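Local structure of MHP1 (Microbacterium liquefaciens, 2JLN) at residues A[390-395]-A[456-461]. The protein couples the uptake of 5-aryl-substituted hydantoins across the membrane to sodium as a symporter of the nucleobase-cation-symport-1 family. Sequence-based numbering, arbitrary orientation.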
ATOM      1  N   SER A 390      -3.942 -24.972  -4.975  1.00 47.87           N
ATOM      2  CA  SER A 390      -4.291 -25.934  -3.934  1.00 46.05           C
ATOM      3  C   SER A 390      -4.139 -25.383  -2.516  1.00 45.90           C
ATOM      4  O   SER A 390      -3.080 -25.499  -1.930  1.00 46.28           O
ATOM      5  CB  SER A 390      -3.470 -27.217  -4.090  1.00 44.84           C
ATOM      6  OG  SER A 390      -3.729 -28.129  -3.041  1.00 43.45           O
ATOM      7  N   LEU A 391      -5.191 -24.808  -1.947  1.00 44.24           N
ATOM      8  CA  LEU A 391      -5.092 -24.381  -0.557  1.00 45.66           C
ATOM      9  C   LEU A 391      -4.479 -25.446   0.363  1.00 47.15           C
ATOM     10  O   LEU A 391      -3.674 -25.136   1.232  1.00 49.34           O
ATOM     11  CB  LEU A 391      -6.441 -23.957  -0.001  1.00 47.16           C
ATOM     12  CG  LEU A 391      -7.268 -22.914  -0.728  1.00 45.65           C
ATOM     13  CD1 LEU A 391      -8.108 -22.212   0.290  1.00 45.71           C
ATOM     14  CD2 LEU A 391      -6.400 -21.941  -1.398  1.00 45.23           C
ATOM     15  N   HIS A 392      -4.859 -26.701   0.182  1.00 50.13           N
ATOM     16  CA  HIS A 392      -4.340 -27.770   1.038  1.00 52.81           C
ATOM     17  C   HIS A 392      -2.830 -27.662   1.193  1.00 51.08           C
ATOM     18  O   HIS A 392      -2.289 -27.757   2.305  1.00 52.54           O
ATOM     19  CB  HIS A 392      -4.723 -29.143   0.456  1.00 57.54           C
ATOM     20  CG  HIS A 392      -4.182 -30.315   1.219  1.00 58.24           C
ATOM     21  ND1 HIS A 392      -4.716 -30.732   2.426  1.00 60.40           N
ATOM     22  CD2 HIS A 392      -3.177 -31.179   0.933  1.00 55.64           C
ATOM     23  CE1 HIS A 392      -4.049 -31.789   2.853  1.00 61.09           C
ATOM     24  NE2 HIS A 392      -3.104 -32.075   1.971  1.00 59.77           N
ATOM     25  N   ASP A 393      -2.150 -27.450   0.075  1.00 48.47           N
ATOM     26  CA  ASP A 393      -0.694 -27.518   0.066  1.00 49.03           C
ATOM     27  C   ASP A 393      -0.009 -26.244   0.537  1.00 50.27           C
ATOM     28  O   ASP A 393       1.151 -26.299   0.925  1.00 54.02           O
ATOM     29  CB  ASP A 393      -0.169 -27.931  -1.312  1.00 49.95           C
ATOM     30  CG  ASP A 393      -0.689 -29.304  -1.758  1.00 55.21           C
ATOM     31  OD1 ASP A 393      -1.933 -29.473  -1.827  1.00 54.86           O
ATOM     32  OD2 ASP A 393       0.145 -30.202  -2.052  1.00 55.30           O
ATOM     33  N   LEU A 394      -0.717 -25.112   0.508  1.00 49.29           N
ATOM     34  CA  LEU A 394      -0.163 -23.825   0.954  1.00 47.77           C
ATOM     35  C   LEU A 394      -0.054 -23.806   2.476  1.00 50.77           C
ATOM     36  O   LEU A 394       0.684 -23.002   3.058  1.00 49.19           O
ATOM     37  CB  LEU A 394      -1.024 -22.632   0.493  1.00 41.90           C
ATOM     38  CG  LEU A 394      -0.985 -22.213  -0.973  1.00 41.57           C
ATOM     39  CD1 LEU A 394      -2.121 -21.326  -1.313  1.00 44.98           C
ATOM     40  CD2 LEU A 394       0.268 -21.505  -1.273  1.00 45.72           C
ATOM     41  N   TYR A 395      -0.788 -24.685   3.138  1.00 47.60           N
ATOM     42  CA  TYR A 395      -0.753 -24.647   4.578  1.00 49.70           C
ATOM     43  C   TYR A 395      -0.021 -25.850   5.158  1.00 57.40           C
ATOM     44  O   TYR A 395      -0.206 -26.207   6.344  1.00 57.86           O
ATOM     45  CB  TYR A 395      -2.161 -24.531   5.126  1.00 49.22           C
ATOM     46  CG  TYR A 395      -2.746 -23.179   4.919  1.00 44.06           C
ATOM     47  CD1 TYR A 395      -3.563 -22.921   3.836  1.00 42.14           C
ATOM     48  CD2 TYR A 395      -2.459 -22.147   5.796  1.00 45.31           C
ATOM     49  CE1 TYR A 395      -4.093 -21.668   3.636  1.00 42.54           C
ATOM     50  CE2 TYR A 395      -2.978 -20.877   5.603  1.00 43.49           C
ATOM     51  CZ  TYR A 395      -3.794 -20.649   4.526  1.00 42.84           C
ATOM     52  OH  TYR A 395      -4.312 -19.401   4.332  1.00 43.33           O
ATOM     53  N   SER A 456      -2.433 -30.420  -7.868  1.00 54.21           N
ATOM     54  CA  SER A 456      -2.523 -31.473  -6.856  1.00 57.92           C
ATOM     55  C   SER A 456      -3.936 -32.002  -6.626  1.00 61.97           C
ATOM     56  O   SER A 456      -4.932 -31.301  -6.841  1.00 62.37           O
ATOM     57  CB  SER A 456      -1.862 -31.046  -5.533  1.00 57.38           C
ATOM     58  OG  SER A 456      -2.801 -30.729  -4.523  1.00 56.76           O
ATOM     59  N   GLU A 457      -4.017 -33.256  -6.202  1.00 63.55           N
ATOM     60  CA  GLU A 457      -5.311 -33.866  -5.955  1.00 69.79           C
ATOM     61  C   GLU A 457      -6.048 -33.188  -4.794  1.00 66.92           C
ATOM     62  O   GLU A 457      -7.282 -33.083  -4.810  1.00 66.27           O
ATOM     63  CB  GLU A 457      -5.150 -35.357  -5.676  1.00 76.48           C
ATOM     64  CG  GLU A 457      -4.450 -36.107  -6.783  1.00 89.13           C
ATOM     65  CD  GLU A 457      -4.813 -37.588  -6.809  1.00106.93           C
ATOM     66  OE1 GLU A 457      -4.654 -38.276  -5.767  1.00105.71           O
ATOM     67  OE2 GLU A 457      -5.256 -38.062  -7.881  1.00111.44           O
ATOM     68  N   ALA A 458      -5.295 -32.728  -3.796  1.00 60.85           N
ATOM     69  CA  ALA A 458      -5.903 -32.207  -2.582  1.00 58.35           C
ATOM     70  C   ALA A 458      -6.636 -30.912  -2.881  1.00 59.36           C
ATOM     71  O   ALA A 458      -7.317 -30.341  -2.022  1.00 59.66           O
ATOM     72  CB  ALA A 458      -4.851 -32.007  -1.497  1.00 56.42           C
ATOM     73  N   GLU A 459      -6.511 -30.454  -4.119  1.00 56.79           N
ATOM     74  CA  GLU A 459      -7.148 -29.213  -4.503  1.00 57.53           C
ATOM     75  C   GLU A 459      -8.661 -29.325  -4.536  1.00 59.47           C
ATOM     76  O   GLU A 459      -9.367 -28.353  -4.813  1.00 59.75           O
ATOM     77  CB  GLU A 459      -6.657 -28.775  -5.859  1.00 58.03           C
ATOM     78  CG  GLU A 459      -7.343 -29.436  -6.987  1.00 62.40           C
ATOM     79  CD  GLU A 459      -7.407 -28.507  -8.167  1.00 74.11           C
ATOM     80  OE1 GLU A 459      -8.080 -27.444  -8.037  1.00 68.45           O
ATOM     81  OE2 GLU A 459      -6.764 -28.830  -9.203  1.00 77.79           O
ATOM     82  N   SER A 460      -9.165 -30.515  -4.259  1.00 60.06           N
ATOM     83  CA  SER A 460     -10.597 -30.704  -4.221  1.00 58.64           C
ATOM     84  C   SER A 460     -11.146 -30.311  -2.851  1.00 57.23           C
ATOM     85  O   SER A 460     -12.347 -30.101  -2.705  1.00 59.85           O
ATOM     86  CB  SER A 460     -10.956 -32.137  -4.584  1.00 59.30           C
ATOM     87  OG  SER A 460     -10.105 -33.033  -3.895  1.00 65.57           O
ATOM     88  N   ARG A 461     -10.275 -30.175  -1.857  1.00 55.28           N
ATOM     89  CA  ARG A 461     -10.727 -29.673  -0.549  1.00 60.33           C
ATOM     90  C   ARG A 461     -10.840 -28.120  -0.454  1.00 61.75           C
ATOM     91  O   ARG A 461     -11.152 -27.580   0.623  1.00 59.82           O
ATOM     92  CB  ARG A 461      -9.856 -30.224   0.599  1.00 58.74           C
ATOM     93  CG  ARG A 461      -9.486 -31.708   0.466  1.00 60.66           C
ATOM     94  CD  ARG A 461      -9.057 -32.354   1.799  1.00 60.13           C
ATOM     95  NE  ARG A 461      -8.347 -31.445   2.703  1.00 65.82           N
ATOM     96  CZ  ARG A 461      -8.903 -30.837   3.765  1.00 72.75           C
ATOM     97  NH1 ARG A 461     -10.200 -31.039   4.069  1.00 65.82           N
ATOM     98  NH2 ARG A 461      -8.162 -30.017   4.530  1.00 65.59           N
TER
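Asp393 and Ser456 supply the hydrogen bond that joins the short helix 391-394 to Ser456, just ahead of the 3-10 segment 457-460. Ser456 OG donates to Asp393 OD1 at 3.1 Å, arriving 44° out of the carboxylate plane. From the same face of that plane Ser390 OG, at the N-cap position, gives Asp393 OD1 a second hydrogen bond, 2.6 Å long.

Traced outward, Ser390 begins at CB, which lies 4.0 Å from Glu459 CB and also touches Ser456 OG. Its OG, anti to the backbone N (chi1 176°), goes to Asp393 OD1 and lies 3.1 Å from Ser456 OG. Both serine oxygens therefore gather at one carboxylate oxygen. Ser456 OG in addition accepts a weak bond from Ala458 N. The other carboxylate oxygen, Asp393 OD2, is bonded to the backbone N of Ile400, so a third part of the chain meets this acidic group.

On the neighbouring flank of the helix, the His392 side chain lies next to Ala458, whose CB sits beside the imidazole; its exact position is doubtful, because the model sets it too close to the ring. Arg461 stands farther along: its NE is 3.7 Å from His392 ND1, with the ring and guanidinium planes 89° apart and ND1 at the guanidinium edge. Glu459 contributes mainly its CB, since its carboxylate turns off to a salt bridge with Arg388.

The centre of the contact is about 29 Å from the centre of the chain, away from the sodium and substrate sites; it packs the segment after helix 371-384 against the one after helix 429-448. With two hydroxyl donors on OD1 and a backbone N-H on OD2, the buried Asp393 side chain has hydrogen-bonded partners at both oxygens, an environment that would probably favour its ionised form.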